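Local coordinates for protein FACT-Spt16 (Cicer arietinum, PDB 5CE6) that serves as the SPT16 subunit of the histone chaperone FACT, its peptidase-like N-terminal domain probably taking part in binding histones H3-H4, at residues A72-W76 against F191-F195; T213-M217 against S311-F317; Y329-L333 against K449-V454; I397-G401 against I434-D438. All coordinates share one frame; numbering follows the deposited sequence.

Contact 1 (A72-W76 against F191-F195); sequences ALFLW and FSALF
Ala72 and Trp76, which both meet Phe195 across this contact, are tied to each other one helical turn apart: Trp76 N donates to Ala72 O at 2.8 Å. The bond belongs to the helix itself, and what passes between the two segments is apolar. Phe195 drives its edge into the indole, with CE1 over one face of Trp76 and 3.7 Å from CD2. The phenyl plane and the five-membered ring of Trp76 are inclined at 62°, their centroids 5.0 Å apart, so this is an edge-to-face pair. In Trp76 CG stands anti to the backbone N (chi1 -175°), which carries the indole toward helix 188-196. Further along the same indole, Leu194 CD2 meets CZ3 at 3.7 Å. The two helices, 69-78 and 188-196, belong to the N-terminal lobe, and both rest side chains on Val56 of its six-stranded mixed sheet, Leu73 from one and Phe191 from the other. The axes of the segments 72-76 and 191-195 approach to 11.9 Å, inclined at 34°, a separation that the large rings bridge. With the indole also in a cation-pi contact with Arg32, an alanine in place of Trp76 would probably leave the Phe195 edge without its aromatic face and open a gap beside Leu194. CE2, on the far flank of the Phe195 ring from CE1, lies 4.1 Å from Ala72 CB. Leu73 fits between the two phenylalanines: CD1 approaches Phe195 CZ at 4.0 Å, and CD2 reaches Phe191 CE1 at 3.5 Å, the leucine crossing each phenylalanine at about a right angle.

Contact 2 (T213-M217 against S311-F317); sequences TGSVM and SNIARTF
The helical turn carrying Thr213 and Met217 lies over strand 313-317, which it meets through Ile313, Arg315 and Phe317; the axes are 9.2 Å apart and their directions differ by 25°. At the start of the turn Thr213 OG1 sits 2.6 Å from Ser311 OG. Ala304 ties both hydroxyls down, its N to Thr213 and its O to Ser311, so these buried oxygens have polar company on the adjoining strand. The threonine's other branch, CG2, presses on Ile313 CG2 at 3.4 Å, closer than carbons usually pack. One turn on, Met217 bends at chi2 (69°) and chi3 (77°), which folds its CE back toward the strand, to Ile313 CG2 at 3.8 Å and Arg315 CG at 4.0 Å. Its sulfur comes to the rim of Phe317, SD to CZ 4.1 Å, a Met-aromatic contact made at the ring edge. Arg315 bends back along its own strand, where Ile313 CD1 sits over the rim of one guanidinium face and NH1 donates to Ala314 O at 2.9 Å. A leucine here would strip the guanidinium from Asp431, its salt-bridge partner, and is likely to leave that carboxylate leaning on Lys449 for its countercharge. The strand pairs with 296-306 and, through Ala314, bonds to Ala430 of strand 424-435, while helix 200-230 runs along the face bearing Ile313, Arg315 and Phe317.

Contact 3 (Y329-L333 against K449-V454); sequences YEVLL and KALKDV
Tyr329 crosses from its helix to the segment 449-454, and its side chain can be followed outward atom by atom. From CB the chain leaves with CG anti to the backbone N (chi1 180°), which aims the ring at segment 449-454. CD1 meets the methyl CD1 of Leu451 at 3.9 Å as the two side chains slide past each other in opposite directions. Next along the same edge, CE1 lies close to the carbonyl of Lys449, whose oxygen sits in the ring plane. CZ touches Val454 CG2 at 3.6 Å. At the tip, OH donates to Lys449 O at 2.6 Å; the hydroxyl lies in the plane of that carbonyl, on a lone pair of the oxygen, with a C=O...donor angle of 142°. The buried hydroxyl thus has a firm acceptor, and the bond fixes how the far end of the ring sits against the segment.

One turn further on, Leu333 backs this up. Its CD1 packs on Lys449 CB at 3.7 Å, while CD2 lies 3.5 Å from the same Lys449 O. The lysine chain then bends away at chi3, taking NZ to a salt bridge with Asp431 and a hydrogen bond with Gln336. On the more exposed flank Glu330 CG comes to Leu451 CD2 at 4.1 Å.

Helix 323-342 rests through Leu332 and Leu333 on strand 424-435, as helices back the curved sheet in the pita-bread fold of M24 peptidases; here it also clasps a segment near the end of the modelled chain, which goes on to pair in parallel with strand 309-319.

Contact 4 (I397-G401 against I434-D438); sequences IVKEG and IINKD
Gly401 and Ile435 supply the one hydrogen bond between these segments: Gly401 N donates to Ile435 O at 2.7 Å. It is nearly straight, with an N-H...O angle of 173°, and the donor stands almost in line with the C=O bond. At phi 95° a side chain on Gly401 would jam against the preceding carbonyl oxygen, so the backbone here calls for glycine.

The apolar part belongs to Val398 and Ile435. Val398 CG1 meets Ile435 CG2 at 3.8 Å, the side chains crossing at about a right angle, and the same CG2 also lies 3.8 Å from Lys399 O. With CG2 anti to its own backbone N, Ile435 keeps that methyl on the loop. Leu343 touches the valine and Pro345 the isoleucine, both from a neighbouring loop.

On the exposed side the extended Glu400 side chain passes obliquely over the start of the Lys437 chain, and the contact is between carboxylate and alkyl chain. OE1 rests 3.4 Å from Lys437 CB and 3.5 Å from CD, whereas OE1 and Lys437 NZ stay 6.0 Å apart. The opposite charges may attract mildly, but they form no salt bridge.

Since Ile435 also makes a backbone bond with Met402, the pairing of two successive residues with one and the angles of Gly401 are consistent with a G1 beta bulge, placed where antiparallel strands 403-414 and 424-435 of the M24-like domain begin and end.

Contacts 1 and 2 are the buried ones; contacts 3 and 4 are partly open to solvent. Contact 1 belongs to the N-terminal lobe and is wholly apolar and aromatic, while the other three hold the M24-like domain, mixing hydroxyl, carbonyl and charged groups with aliphatic packing. Helix 188-196 of contact 1 is followed in the chain by helix 200-230 of contact 2. Contacts 2 and 3 touch: Phe317 and Thr316 lie against Val454, and Arg315 against Lys449, two cations sharing Asp431. Strand 309-319 is likewise followed by the helix of contact 3. Contact 4 relies on a backbone bond at a sheet end, about 6 Å from contact 1 at the nearest atoms.

Contact 1 (A72-W76 against F191-F195)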
loop_
_atom_site.group_PDB
_atom_site.type_symbol
_atom_site.label_atom_id
_atom_site.label_comp_id
_atom_site.label_asym_id
_atom_site.label_seq_id
_atom_site.Cartn_x
_atom_site.Cartn_y
_atom_site.Cartn_z
ATOM N N ALA A 72 -3.925 -9.618 2.321
ATOM C CA ALA A 72 -3.861 -8.749 3.489
ATOM C C ALA A 72 -4.715 -9.256 4.652
ATOM O O ALA A 72 -4.300 -9.174 5.809
ATOM C CB ALA A 72 -4.251 -7.326 3.108
ATOM N N LEU A 73 -5.901 -9.783 4.358
ATOM C CA LEU A 73 -6.744 -10.331 5.419
ATOM C C LEU A 73 -6.077 -11.515 6.116
ATOM O O LEU A 73 -6.067 -11.585 7.348
ATOM C CB LEU A 73 -8.132 -10.722 4.901
ATOM C CG LEU A 73 -9.047 -11.278 5.991
ATOM C CD1 LEU A 73 -9.300 -10.243 7.074
ATOM C CD2 LEU A 73 -10.360 -11.801 5.419
ATOM N N PHE A 74 -5.536 -12.453 5.335
ATOM C CA PHE A 74 -4.792 -13.562 5.923
ATOM C C PHE A 74 -3.621 -13.096 6.784
ATOM O O PHE A 74 -3.424 -13.607 7.876
ATOM C CB PHE A 74 -4.290 -14.535 4.853
ATOM C CG PHE A 74 -5.328 -15.499 4.370
ATOM C CD1 PHE A 74 -5.604 -16.656 5.092
ATOM C CD2 PHE A 74 -5.992 -15.281 3.180
ATOM C CE1 PHE A 74 -6.552 -17.566 4.643
ATOM C CE2 PHE A 74 -6.939 -16.189 2.713
ATOM C CZ PHE A 74 -7.219 -17.330 3.443
ATOM N N LEU A 75 -2.843 -12.134 6.287
ATOM C CA LEU A 75 -1.734 -11.576 7.062
ATOM C C LEU A 75 -2.225 -10.885 8.334
ATOM O O LEU A 75 -1.629 -11.024 9.409
ATOM C CB LEU A 75 -0.933 -10.585 6.193
ATOM C CG LEU A 75 -0.067 -11.258 5.125
ATOM C CD1 LEU A 75 0.430 -10.242 4.109
ATOM C CD2 LEU A 75 1.115 -11.951 5.776
ATOM N N TRP A 76 -3.313 -10.134 8.208
ATOM C CA TRP A 76 -3.871 -9.393 9.329
ATOM C C TRP A 76 -4.376 -10.349 10.396
ATOM O O TRP A 76 -4.083 -10.197 11.586
ATOM C CB TRP A 76 -5.013 -8.506 8.823
ATOM C CG TRP A 76 -5.621 -7.592 9.848
ATOM C CD1 TRP A 76 -5.062 -6.461 10.382
ATOM C CD2 TRP A 76 -6.927 -7.704 10.421
ATOM N NE1 TRP A 76 -5.937 -5.879 11.269
ATOM C CE2 TRP A 76 -7.092 -6.619 11.306
ATOM C CE3 TRP A 76 -7.974 -8.623 10.273
ATOM C CZ2 TRP A 76 -8.260 -6.434 12.048
ATOM C CZ3 TRP A 76 -9.132 -8.433 10.998
ATOM C CH2 TRP A 76 -9.266 -7.352 11.881
ATOM N N PHE A 191 -13.526 -4.279 4.251
ATOM C CA PHE A 191 -12.138 -4.542 4.618
ATOM C C PHE A 191 -11.311 -3.259 4.708
ATOM O O PHE A 191 -10.473 -3.123 5.604
ATOM C CB PHE A 191 -11.509 -5.537 3.646
ATOM C CG PHE A 191 -11.996 -6.938 3.835
ATOM C CD1 PHE A 191 -11.832 -7.576 5.060
ATOM C CD2 PHE A 191 -12.629 -7.614 2.806
ATOM C CE1 PHE A 191 -12.281 -8.875 5.250
ATOM C CE2 PHE A 191 -13.084 -8.912 2.986
ATOM C CZ PHE A 191 -12.905 -9.545 4.209
ATOM N N SER A 192 -11.559 -2.323 3.796
ATOM C CA SER A 192 -10.874 -1.025 3.815
ATOM C C SER A 192 -11.097 -0.280 5.130
ATOM O O SER A 192 -10.155 0.249 5.726
ATOM C CB SER A 192 -11.325 -0.161 2.635
ATOM O OG SER A 192 -10.794 1.151 2.734
ATOM N N ALA A 193 -12.346 -0.252 5.585
ATOM C CA ALA A 193 -12.682 0.368 6.863
ATOM C C ALA A 193 -12.020 -0.392 8.012
ATOM O O ALA A 193 -11.481 0.204 8.940
ATOM C CB ALA A 193 -14.195 0.411 7.049
ATOM N N LEU A 194 -12.067 -1.718 7.940
ATOM C CA LEU A 194 -11.479 -2.565 8.963
ATOM C C LEU A 194 -9.976 -2.346 9.117
ATOM O O LEU A 194 -9.462 -2.288 10.239
ATOM C CB LEU A 194 -11.753 -4.039 8.634
ATOM C CG LEU A 194 -11.378 -5.060 9.696
ATOM C CD1 LEU A 194 -12.169 -4.829 10.975
ATOM C CD2 LEU A 194 -11.650 -6.456 9.155
ATOM N N PHE A 195 -9.275 -2.219 7.993
ATOM C CA PHE A 195 -7.821 -2.072 8.020
ATOM C C PHE A 195 -7.397 -0.614 8.234
ATOM O O PHE A 195 -6.224 -0.350 8.469
ATOM C CB PHE A 195 -7.174 -2.560 6.723
ATOM C CG PHE A 195 -7.414 -4.019 6.409
ATOM C CD1 PHE A 195 -7.580 -4.956 7.424
ATOM C CD2 PHE A 195 -7.473 -4.442 5.086
ATOM C CE1 PHE A 195 -7.799 -6.303 7.114
ATOM C CE2 PHE A 195 -7.692 -5.786 4.766
ATOM C CZ PHE A 195 -7.857 -6.714 5.788
#

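Contact 2 (T213-M217 against S311-F317)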
loop_
_atom_site.group_PDB
_atom_site.type_symbol
_atom_site.label_atom_id
_atom_site.label_comp_id
_atom_site.label_asym_id
_atom_site.label_seq_id
_atom_site.Cartn_x
_atom_site.Cartn_y
_atom_site.Cartn_z
ATOM N N THR A 213 13.161 2.874 5.283
ATOM C CA THR A 213 12.903 3.573 4.021
ATOM C C THR A 213 13.635 4.912 3.967
ATOM O O THR A 213 14.332 5.232 2.988
ATOM C CB THR A 213 11.396 3.797 3.842
ATOM O OG1 THR A 213 10.754 2.527 3.661
ATOM C CG2 THR A 213 11.098 4.682 2.634
ATOM N N GLY A 214 13.486 5.695 5.028
ATOM C CA GLY A 214 14.141 6.986 5.101
ATOM C C GLY A 214 15.651 6.866 5.171
ATOM O O GLY A 214 16.376 7.663 4.555
ATOM N N SER A 215 16.127 5.871 5.916
ATOM C CA SER A 215 17.561 5.651 6.069
ATOM C C SER A 215 18.198 5.286 4.733
ATOM O O SER A 215 19.313 5.720 4.424
ATOM C CB SER A 215 17.842 4.541 7.082
ATOM O OG SER A 215 17.242 4.824 8.325
ATOM N N VAL A 216 17.492 4.471 3.960
ATOM C CA VAL A 216 17.949 4.093 2.632
ATOM C C VAL A 216 18.036 5.316 1.709
ATOM O O VAL A 216 19.026 5.496 1.001
ATOM C CB VAL A 216 17.048 2.996 2.027
ATOM C CG1 VAL A 216 17.323 2.811 0.544
ATOM C CG2 VAL A 216 17.246 1.693 2.784
ATOM N N MET A 217 17.016 6.169 1.734
ATOM C CA MET A 217 17.044 7.376 0.903
ATOM C C MET A 217 18.188 8.290 1.316
ATOM O O MET A 217 18.960 8.765 0.479
ATOM C CB MET A 217 15.718 8.141 0.991
ATOM C CG MET A 217 15.718 9.447 0.197
ATOM S SD MET A 217 15.765 9.172 -1.583
ATOM C CE MET A 217 14.073 8.722 -1.893
ATOM N N SER A 311 5.725 1.090 3.777
ATOM C CA SER A 311 6.042 2.499 3.985
ATOM C C SER A 311 6.501 3.026 2.651
ATOM O O SER A 311 6.760 2.249 1.728
ATOM C CB SER A 311 7.136 2.681 5.046
ATOM O OG SER A 311 8.360 2.085 4.622
ATOM N N ASN A 312 6.618 4.342 2.530
ATOM C CA ASN A 312 7.007 4.906 1.251
ATOM C C ASN A 312 7.689 6.249 1.421
ATOM O O ASN A 312 7.358 7.002 2.340
ATOM C CB ASN A 312 5.786 5.123 0.370
ATOM C CG ASN A 312 6.175 5.434 -1.054
ATOM O OD1 ASN A 312 6.932 4.681 -1.669
ATOM N ND2 ASN A 312 5.695 6.552 -1.577
ATOM N N ILE A 313 8.626 6.555 0.527
ATOM C CA ILE A 313 9.174 7.909 0.464
ATOM C C ILE A 313 9.493 8.190 -0.988
ATOM O O ILE A 313 9.735 7.273 -1.764
ATOM C CB ILE A 313 10.446 8.052 1.345
ATOM C CG1 ILE A 313 10.762 9.525 1.637
ATOM C CG2 ILE A 313 11.654 7.403 0.672
ATOM C CD1 ILE A 313 12.055 9.695 2.445
ATOM N N ALA A 314 9.440 9.455 -1.384
ATOM C CA ALA A 314 9.848 9.833 -2.728
ATOM C C ALA A 314 10.439 11.220 -2.633
ATOM O O ALA A 314 9.914 12.072 -1.912
ATOM C CB ALA A 314 8.669 9.825 -3.702
ATOM N N ARG A 315 11.544 11.426 -3.349
ATOM C CA ARG A 315 12.213 12.730 -3.379
ATOM C C ARG A 315 12.584 13.064 -4.802
ATOM O O ARG A 315 12.786 12.175 -5.620
ATOM C CB ARG A 315 13.478 12.697 -2.517
ATOM C CG ARG A 315 13.223 12.530 -1.013
ATOM C CD ARG A 315 12.602 13.794 -0.416
ATOM N NE ARG A 315 12.381 13.666 1.034
ATOM C CZ ARG A 315 11.236 13.272 1.587
ATOM N NH1 ARG A 315 10.193 12.952 0.827
ATOM N NH2 ARG A 315 11.127 13.209 2.911
ATOM N N THR A 316 12.663 14.356 -5.095
ATOM C CA THR A 316 13.131 14.818 -6.390
ATOM C C THR A 316 14.384 15.657 -6.167
ATOM O O THR A 316 14.433 16.490 -5.256
ATOM C CB THR A 316 12.073 15.669 -7.070
ATOM O OG1 THR A 316 10.903 14.873 -7.260
ATOM C CG2 THR A 316 12.560 16.155 -8.428
ATOM N N PHE A 317 15.403 15.411 -6.978
ATOM C CA PHE A 317 16.648 16.161 -6.884
ATOM C C PHE A 317 16.829 16.969 -8.156
ATOM O O PHE A 317 16.482 16.531 -9.246
ATOM C CB PHE A 317 17.822 15.210 -6.638
ATOM C CG PHE A 317 17.620 14.325 -5.448
ATOM C CD1 PHE A 317 17.881 14.791 -4.164
ATOM C CD2 PHE A 317 17.131 13.040 -5.605
ATOM C CE1 PHE A 317 17.674 13.982 -3.063
ATOM C CE2 PHE A 317 16.920 12.225 -4.502
ATOM C CZ PHE A 317 17.191 12.694 -3.235
#

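Contact 3 (Y329-L333 against K449-V454)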
loop_
_atom_site.group_PDB
_atom_site.type_symbol
_atom_site.label_atom_id
_atom_site.label_comp_id
_atom_site.label_asym_id
_atom_site.label_seq_id
_atom_site.Cartn_x
_atom_site.Cartn_y
_atom_site.Cartn_z
ATOM N N TYR A 329 9.164 23.122 -7.951
ATOM C CA TYR A 329 9.521 22.296 -6.816
ATOM C C TYR A 329 9.113 22.967 -5.511
ATOM O O TYR A 329 8.566 22.312 -4.627
ATOM C CB TYR A 329 11.009 21.916 -6.793
ATOM C CG TYR A 329 11.320 21.063 -5.588
ATOM C CD1 TYR A 329 11.762 21.634 -4.406
ATOM C CD2 TYR A 329 11.118 19.686 -5.618
ATOM C CE1 TYR A 329 12.009 20.877 -3.305
ATOM C CE2 TYR A 329 11.353 18.918 -4.502
ATOM C CZ TYR A 329 11.804 19.513 -3.355
ATOM O OH TYR A 329 12.048 18.754 -2.246
ATOM N N GLU A 330 9.373 24.267 -5.395
ATOM C CA GLU A 330 9.003 25.004 -4.193
ATOM C C GLU A 330 7.502 24.931 -3.959
ATOM O O GLU A 330 7.052 24.716 -2.817
ATOM C CB GLU A 330 9.461 26.462 -4.294
ATOM C CG GLU A 330 10.967 26.609 -4.315
ATOM C CD GLU A 330 11.411 28.052 -4.212
ATOM O OE1 GLU A 330 12.015 28.411 -3.182
ATOM O OE2 GLU A 330 11.155 28.823 -5.157
ATOM N N VAL A 331 6.741 25.078 -5.043
ATOM C CA VAL A 331 5.280 25.021 -4.971
ATOM C C VAL A 331 4.796 23.619 -4.589
ATOM O O VAL A 331 3.900 23.460 -3.745
ATOM C CB VAL A 331 4.635 25.484 -6.283
ATOM C CG1 VAL A 331 3.121 25.332 -6.225
ATOM C CG2 VAL A 331 5.009 26.945 -6.565
ATOM N N LEU A 332 5.399 22.602 -5.197
ATOM C CA LEU A 332 5.050 21.218 -4.865
ATOM C C LEU A 332 5.288 20.922 -3.391
ATOM O O LEU A 332 4.460 20.286 -2.741
ATOM C CB LEU A 332 5.838 20.228 -5.727
ATOM C CG LEU A 332 5.467 18.768 -5.430
ATOM C CD1 LEU A 332 4.013 18.541 -5.836
ATOM C CD2 LEU A 332 6.386 17.823 -6.201
ATOM N N LEU A 333 6.429 21.359 -2.869
ATOM C CA LEU A 333 6.731 21.156 -1.456
ATOM C C LEU A 333 5.691 21.815 -0.542
ATOM O O LEU A 333 5.222 21.203 0.428
ATOM C CB LEU A 333 8.150 21.656 -1.141
ATOM C CG LEU A 333 8.574 21.632 0.331
ATOM C CD1 LEU A 333 8.460 20.229 0.918
ATOM C CD2 LEU A 333 9.994 22.138 0.446
ATOM N N LYS A 449 13.491 19.203 3.001
ATOM C CA LYS A 449 13.051 18.969 1.634
ATOM C C LYS A 449 13.142 20.250 0.845
ATOM O O LYS A 449 12.803 20.270 -0.339
ATOM C CB LYS A 449 11.598 18.491 1.616
ATOM C CG LYS A 449 11.406 17.066 2.040
ATOM C CD LYS A 449 9.938 16.664 1.967
ATOM C CE LYS A 449 9.115 17.179 3.133
ATOM N NZ LYS A 449 7.772 16.497 3.111
ATOM N N ALA A 450 13.570 21.328 1.509
ATOM C CA ALA A 450 13.657 22.626 0.864
ATOM C C ALA A 450 14.565 22.513 -0.336
ATOM O O ALA A 450 15.489 21.691 -0.350
ATOM C CB ALA A 450 14.174 23.689 1.825
ATOM N N LEU A 451 14.263 23.325 -1.342
ATOM C CA LEU A 451 15.005 23.377 -2.590
ATOM C C LEU A 451 16.516 23.387 -2.384
ATOM O O LEU A 451 17.238 22.625 -3.029
ATOM C CB LEU A 451 14.589 24.622 -3.371
ATOM C CG LEU A 451 15.245 24.822 -4.731
ATOM C CD1 LEU A 451 14.818 23.723 -5.663
ATOM C CD2 LEU A 451 14.875 26.183 -5.299
ATOM N N LYS A 452 16.986 24.243 -1.478
ATOM C CA LYS A 452 18.420 24.419 -1.249
ATOM C C LYS A 452 19.116 23.116 -0.855
ATOM O O LYS A 452 20.311 22.942 -1.091
ATOM C CB LYS A 452 18.672 25.482 -0.172
ATOM C CG LYS A 452 18.332 25.017 1.236
ATOM C CD LYS A 452 18.991 25.893 2.296
ATOM C CE LYS A 452 18.815 25.295 3.685
ATOM N NZ LYS A 452 17.381 25.022 3.997
ATOM N N ASP A 453 18.359 22.199 -0.266
ATOM C CA ASP A 453 18.924 20.946 0.219
ATOM C C ASP A 453 18.788 19.764 -0.751
ATOM O O ASP A 453 19.408 18.723 -0.543
ATOM C CB ASP A 453 18.323 20.599 1.580
ATOM C CG ASP A 453 18.640 21.645 2.619
ATOM O OD1 ASP A 453 19.830 21.774 2.961
ATOM O OD2 ASP A 453 17.713 22.353 3.067
ATOM N N VAL A 454 17.982 19.926 -1.800
ATOM C CA VAL A 454 17.839 18.877 -2.818
ATOM C C VAL A 454 18.312 19.354 -4.181
ATOM O O VAL A 454 18.206 18.626 -5.178
ATOM C CB VAL A 454 16.395 18.339 -2.933
ATOM C CG1 VAL A 454 15.975 17.684 -1.627
ATOM C CG2 VAL A 454 15.436 19.457 -3.298
#

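Contact 4 (I397-G401 against I434-D438)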
loop_
_atom_site.group_PDB
_atom_site.type_symbol
_atom_site.label_atom_id
_atom_site.label_comp_id
_atom_site.label_asym_id
_atom_site.label_seq_id
_atom_site.Cartn_x
_atom_site.Cartn_y
_atom_site.Cartn_z
ATOM N N ILE A 397 -13.667 10.633 6.399
ATOM C CA ILE A 397 -13.152 11.450 7.495
ATOM C C ILE A 397 -11.889 10.839 8.107
ATOM O O ILE A 397 -11.848 9.648 8.397
ATOM C CB ILE A 397 -14.217 11.614 8.590
ATOM C CG1 ILE A 397 -15.428 12.356 8.030
ATOM C CG2 ILE A 397 -13.649 12.359 9.781
ATOM C CD1 ILE A 397 -15.158 13.802 7.731
ATOM N N VAL A 398 -10.858 11.664 8.284
ATOM C CA VAL A 398 -9.607 11.215 8.887
ATOM C C VAL A 398 -9.879 10.783 10.321
ATOM O O VAL A 398 -10.591 11.473 11.057
ATOM C CB VAL A 398 -8.555 12.344 8.876
ATOM C CG1 VAL A 398 -7.293 11.920 9.613
ATOM C CG2 VAL A 398 -8.219 12.743 7.445
ATOM N N LYS A 399 -9.334 9.630 10.698
ATOM C CA LYS A 399 -9.453 9.117 12.058
ATOM C C LYS A 399 -8.071 8.821 12.635
ATOM O O LYS A 399 -7.142 8.447 11.910
ATOM C CB LYS A 399 -10.289 7.828 12.074
ATOM C CG LYS A 399 -11.734 7.992 11.620
ATOM C CD LYS A 399 -12.481 9.010 12.464
ATOM C CE LYS A 399 -13.932 9.177 12.001
ATOM N NZ LYS A 399 -14.688 10.192 12.807
ATOM N N GLU A 400 -7.945 8.982 13.946
ATOM C CA GLU A 400 -6.763 8.545 14.679
ATOM C C GLU A 400 -6.395 7.106 14.313
ATOM O O GLU A 400 -7.264 6.227 14.224
ATOM C CB GLU A 400 -7.049 8.641 16.182
ATOM C CG GLU A 400 -5.989 8.054 17.085
ATOM C CD GLU A 400 -6.355 8.192 18.554
ATOM O OE1 GLU A 400 -7.342 8.897 18.868
ATOM O OE2 GLU A 400 -5.654 7.592 19.393
ATOM N N GLY A 401 -5.109 6.870 14.067
ATOM C CA GLY A 401 -4.645 5.535 13.738
ATOM C C GLY A 401 -4.530 5.256 12.253
ATOM O O GLY A 401 -3.953 4.247 11.857
ATOM N N ILE A 434 1.685 9.270 10.152
ATOM C CA ILE A 434 0.827 8.539 11.083
ATOM C C ILE A 434 -0.102 9.543 11.734
ATOM O O ILE A 434 0.348 10.571 12.223
ATOM C CB ILE A 434 1.645 7.867 12.203
ATOM C CG1 ILE A 434 2.802 7.062 11.613
ATOM C CG2 ILE A 434 0.737 6.992 13.083
ATOM C CD1 ILE A 434 2.402 5.749 11.074
ATOM N N ILE A 435 -1.403 9.266 11.725
ATOM C CA ILE A 435 -2.349 10.196 12.336
ATOM C C ILE A 435 -2.545 9.809 13.783
ATOM O O ILE A 435 -3.168 8.799 14.078
ATOM C CB ILE A 435 -3.739 10.182 11.666
ATOM C CG1 ILE A 435 -3.614 10.377 10.148
ATOM C CG2 ILE A 435 -4.644 11.251 12.313
ATOM C CD1 ILE A 435 -2.815 11.613 9.719
ATOM N N ASN A 436 -2.004 10.608 14.689
ATOM C CA ASN A 436 -2.308 10.399 16.099
ATOM C C ASN A 436 -3.364 11.405 16.530
ATOM O O ASN A 436 -3.678 12.340 15.792
ATOM C CB ASN A 436 -1.045 10.504 16.955
ATOM C CG ASN A 436 0.010 9.478 16.566
ATOM O OD1 ASN A 436 -0.251 8.282 16.547
ATOM N ND2 ASN A 436 1.206 9.954 16.232
ATOM N N LYS A 437 -3.909 11.218 17.728
ATOM C CA LYS A 437 -4.978 12.081 18.215
ATOM C C LYS A 437 -4.539 13.539 18.302
ATOM O O LYS A 437 -5.284 14.451 17.932
ATOM C CB LYS A 437 -5.455 11.594 19.585
ATOM C CG LYS A 437 -6.519 12.461 20.217
ATOM C CD LYS A 437 -7.442 11.620 21.086
ATOM C CE LYS A 437 -7.556 12.203 22.475
ATOM N NZ LYS A 437 -7.791 13.669 22.401
ATOM N N ASP A 438 -3.309 13.747 18.760
ATOM C CA ASP A 438 -2.823 15.076 19.093
ATOM C C ASP A 438 -1.808 15.654 18.108
ATOM O O ASP A 438 -1.509 16.847 18.147
ATOM C CB ASP A 438 -2.204 15.040 20.489
ATOM C CG ASP A 438 -1.175 13.934 20.635
ATOM O OD1 ASP A 438 -1.317 12.886 19.962
ATOM O OD2 ASP A 438 -0.223 14.117 21.423
#